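Local coordinates for periplasmic binding protein/LacI transcriptional regulator (Burkholderia multivorans, PDB 4YLE), which probably captures a sugar or sugar-like molecule in the periplasm and delivers it to an ABC transporter for uptake, at residues I68-K73 with I82-Q87. Sequence-based numbering, arbitrary orientation.
Sequences ITNGIK and IRIVEQ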
ATOM      1  N   ILE A  68      13.751 -14.694   3.582  1.00 27.86           N
ATOM      2  CA  ILE A  68      14.669 -13.647   3.102  1.00 28.38           C
ATOM      3  C   ILE A  68      13.836 -12.418   2.814  1.00 28.58           C
ATOM      4  O   ILE A  68      12.934 -12.519   2.005  1.00 28.41           O
ATOM      5  CB  ILE A  68      15.410 -14.064   1.804  1.00 30.72           C
ATOM      6  CG1 ILE A  68      16.077 -15.424   1.989  1.00 49.09           C
ATOM      7  CG2 ILE A  68      16.422 -12.977   1.355  1.00 31.78           C
ATOM      8  CD1 ILE A  68      17.066 -15.487   3.134  1.00 65.30           C
ATOM      9  N   THR A  69      14.126 -11.286   3.464  1.00 26.00           N
ATOM     10  CA  THR A  69      13.324 -10.064   3.263  1.00 24.69           C
ATOM     11  C   THR A  69      14.150  -9.037   2.506  1.00 25.61           C
ATOM     12  O   THR A  69      15.368  -8.958   2.661  1.00 27.43           O
ATOM     13  CB  THR A  69      12.826  -9.437   4.598  1.00 23.37           C
ATOM     14  OG1 THR A  69      13.932  -8.926   5.345  1.00 27.23           O
ATOM     15  CG2 THR A  69      12.113 -10.446   5.430  1.00 26.96           C
ATOM     16  N   ASN A  70      13.493  -8.277   1.636  1.00 25.38           N
ATOM     17  CA  ASN A  70      14.171  -7.227   0.887  1.00 26.17           C
ATOM     18  C   ASN A  70      13.186  -6.149   0.546  1.00 25.14           C
ATOM     19  O   ASN A  70      12.013  -6.424   0.349  1.00 24.38           O
ATOM     20  CB  ASN A  70      14.778  -7.734  -0.414  1.00 28.28           C
ATOM     21  CG  ASN A  70      16.063  -8.514  -0.205  1.00 45.38           C
ATOM     22  OD1 ASN A  70      16.120  -9.724  -0.438  1.00 50.92           O
ATOM     23  ND2 ASN A  70      17.109  -7.817   0.220  1.00 40.02           N
ATOM     24  N   GLY A  71      13.702  -4.934   0.425  1.00 26.90           N
ATOM     25  CA  GLY A  71      12.903  -3.785   0.038  1.00 27.81           C
ATOM     26  C   GLY A  71      13.750  -2.926  -0.869  1.00 27.31           C
ATOM     27  O   GLY A  71      14.899  -3.285  -1.174  1.00 27.96           O
ATOM     28  N   ILE A  72      13.183  -1.803  -1.295  1.00 26.23           N
ATOM     29  CA  ILE A  72      13.847  -0.896  -2.205  1.00 27.74           C
ATOM     30  C   ILE A  72      14.024   0.459  -1.517  1.00 27.53           C
ATOM     31  O   ILE A  72      13.443   0.711  -0.448  1.00 26.54           O
ATOM     32  CB  ILE A  72      13.073  -0.766  -3.522  1.00 28.32           C
ATOM     33  CG1 ILE A  72      11.591  -0.467  -3.272  1.00 27.01           C
ATOM     34  CG2 ILE A  72      13.210  -2.064  -4.308  1.00 29.38           C
ATOM     35  CD1 ILE A  72      10.772  -0.297  -4.519  1.00 27.84           C
ATOM     36  N   LYS A  73      14.809   1.324  -2.141  1.00 30.42           N
ATOM     37  CA  LYS A  73      15.314   2.518  -1.477  1.00 31.43           C
ATOM     38  C   LYS A  73      14.311   3.645  -1.435  1.00 29.80           C
ATOM     39  O   LYS A  73      14.510   4.597  -0.685  1.00 29.37           O
ATOM     40  CB  LYS A  73      16.578   3.011  -2.166  1.00 39.34           C
ATOM     41  CG  LYS A  73      16.312   3.587  -3.545  1.00 35.03           C
ATOM     42  CD  LYS A  73      17.594   4.150  -4.177  1.00 46.98           C
ATOM     43  CE  LYS A  73      17.459   4.285  -5.687  1.00 56.64           C
ATOM     44  NZ  LYS A  73      16.123   4.801  -6.141  1.00 64.58           N
ATOM     45  N   ILE A  82      12.619  -5.151  -9.456  1.00 36.18           N
ATOM     46  CA  ILE A  82      12.712  -6.214 -10.453  1.00 38.63           C
ATOM     47  C   ILE A  82      14.028  -6.949 -10.267  1.00 39.95           C
ATOM     48  O   ILE A  82      14.073  -8.179 -10.354  1.00 40.63           O
ATOM     49  CB  ILE A  82      12.578  -5.663 -11.895  1.00 41.01           C
ATOM     50  CG1 ILE A  82      11.130  -5.215 -12.128  1.00 39.89           C
ATOM     51  CG2 ILE A  82      12.970  -6.724 -12.940  1.00 43.92           C
ATOM     52  CD1 ILE A  82      10.875  -4.467 -13.416  1.00 42.29           C
ATOM     53  N   ARG A  83      15.096  -6.202  -9.985  1.00 40.62           N
ATOM     54  CA  ARG A  83      16.405  -6.809  -9.795  1.00 42.41           C
ATOM     55  C   ARG A  83      16.390  -7.751  -8.601  1.00 40.81           C
ATOM     56  O   ARG A  83      16.973  -8.832  -8.648  1.00 42.17           O
ATOM     57  CB  ARG A  83      17.482  -5.737  -9.625  1.00 43.45           C
ATOM     58  CG  ARG A  83      17.887  -5.084 -10.946  1.00 51.13           C
ATOM     59  CD  ARG A  83      19.223  -4.369 -10.841  1.00 48.20           C
ATOM     60  NE  ARG A  83      19.222  -3.352  -9.791  1.00 50.79           N
ATOM     61  CZ  ARG A  83      18.835  -2.087  -9.953  1.00 53.75           C
ATOM     62  NH1 ARG A  83      18.401  -1.652 -11.128  1.00 55.50           N
ATOM     63  NH2 ARG A  83      18.875  -1.247  -8.923  1.00 56.07           N
ATOM     64  N   ILE A  84      15.704  -7.344  -7.535  1.00 37.69           N
ATOM     65  CA  ILE A  84      15.628  -8.164  -6.346  1.00 36.05           C
ATOM     66  C   ILE A  84      14.956  -9.492  -6.671  1.00 37.70           C
ATOM     67  O   ILE A  84      15.444 -10.553  -6.275  1.00 36.87           O
ATOM     68  CB  ILE A  84      14.887  -7.428  -5.243  1.00 32.97           C
ATOM     69  CG1 ILE A  84      15.781  -6.298  -4.735  1.00 33.40           C
ATOM     70  CG2 ILE A  84      14.553  -8.360  -4.092  1.00 31.25           C
ATOM     71  CD1 ILE A  84      15.089  -5.276  -3.905  1.00 33.53           C
ATOM     72  N   VAL A  85      13.849  -9.444  -7.401  1.00 35.72           N
ATOM     73  CA  VAL A  85      13.137 -10.667  -7.744  1.00 35.97           C
ATOM     74  C   VAL A  85      14.036 -11.564  -8.609  1.00 39.25           C
ATOM     75  O   VAL A  85      14.125 -12.765  -8.360  1.00 39.62           O
ATOM     76  CB  VAL A  85      11.809 -10.378  -8.453  1.00 35.41           C
ATOM     77  CG1 VAL A  85      11.071 -11.676  -8.771  1.00 37.72           C
ATOM     78  CG2 VAL A  85      10.920  -9.480  -7.561  1.00 32.42           C
ATOM     79  N   GLU A  86      14.730 -10.990  -9.589  1.00 41.51           N
ATOM     80  CA  GLU A  86      15.664 -11.784 -10.405  1.00 44.86           C
ATOM     81  C   GLU A  86      16.736 -12.452  -9.542  1.00 45.39           C
ATOM     82  O   GLU A  86      17.074 -13.618  -9.750  1.00 47.12           O
ATOM     83  CB  GLU A  86      16.299 -10.906 -11.492  1.00 47.28           C
ATOM     84  CG  GLU A  86      15.239 -10.436 -12.477  1.00 47.67           C
ATOM     85  CD  GLU A  86      15.785  -9.855 -13.766  1.00 63.13           C
ATOM     86  OE1 GLU A  86      16.669  -8.967 -13.709  1.00 64.40           O
ATOM     87  OE2 GLU A  86      15.295 -10.280 -14.838  1.00 60.68           O
ATOM     88  N   GLN A  87      17.222 -11.731  -8.535  1.00 47.68           N
ATOM     89  CA  GLN A  87      18.228 -12.262  -7.615  1.00 46.12           C
ATOM     90  C   GLN A  87      17.627 -13.378  -6.744  1.00 46.46           C
ATOM     91  O   GLN A  87      18.324 -14.310  -6.338  1.00 47.21           O
ATOM     92  CB  GLN A  87      18.781 -11.111  -6.769  1.00 53.07           C
ATOM     93  CG  GLN A  87      19.583 -11.484  -5.527  1.00 58.73           C
ATOM     94  CD  GLN A  87      19.716 -10.295  -4.569  1.00 74.48           C
ATOM     95  OE1 GLN A  87      19.707  -9.130  -4.995  1.00 80.56           O
ATOM     96  NE2 GLN A  87      19.814 -10.583  -3.271  1.00 71.60           N
TER
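The carboxamide of N70 turns one face to I84, but the methyl that meets it, CG2, is displaced toward the aliphatic root of the amide: N70 CB lies 3.7 Å from I84 CG2, and N70 CG 4.2 Å from the same methyl. At the oxygen edge, N70 OD1 has I68 CG2 of its own strand 3.7 Å away, offset toward the other face. The second flat group is the G71 carbonyl. I84 CD1 approaches it from above the peptide plane, 3.4 Å from G71 O, making a van der Waals contact with a face.

I84 thus spans three consecutive strand residues with two branches. Its CG2 is anti to the backbone N, while CG1 stands anti to the carbonyl carbon (chi1 -71°) and, with chi2 extended, carries CD1 out to G71 O. CD1 also meets I72 CG2 at 3.7 Å, the one purely apolar side-chain contact between the segments. With chi1 of I72 at 50°, CG1 takes the position between backbone N and carbonyl carbon, leaving CG2 to make this touch.

The example illustrates how one branched residue can bridge consecutive edge-strand positions, sharing the helix packing with N80, Q81 and M88. Helix segment 82-87 runs nearly antiparallel to strand 68-72 (158°), as expected within the beta-alpha-beta crossover that leads from strand 66-72 through helix 78-90 to strand 95-98. Strand 34-39 lies between those two parallel strands, and its V38 also receives I84 and V85. M88 reaches I68 and N70, whereas helix 107-115 flanks helix 78-90 through V109, which touches V85 and E86.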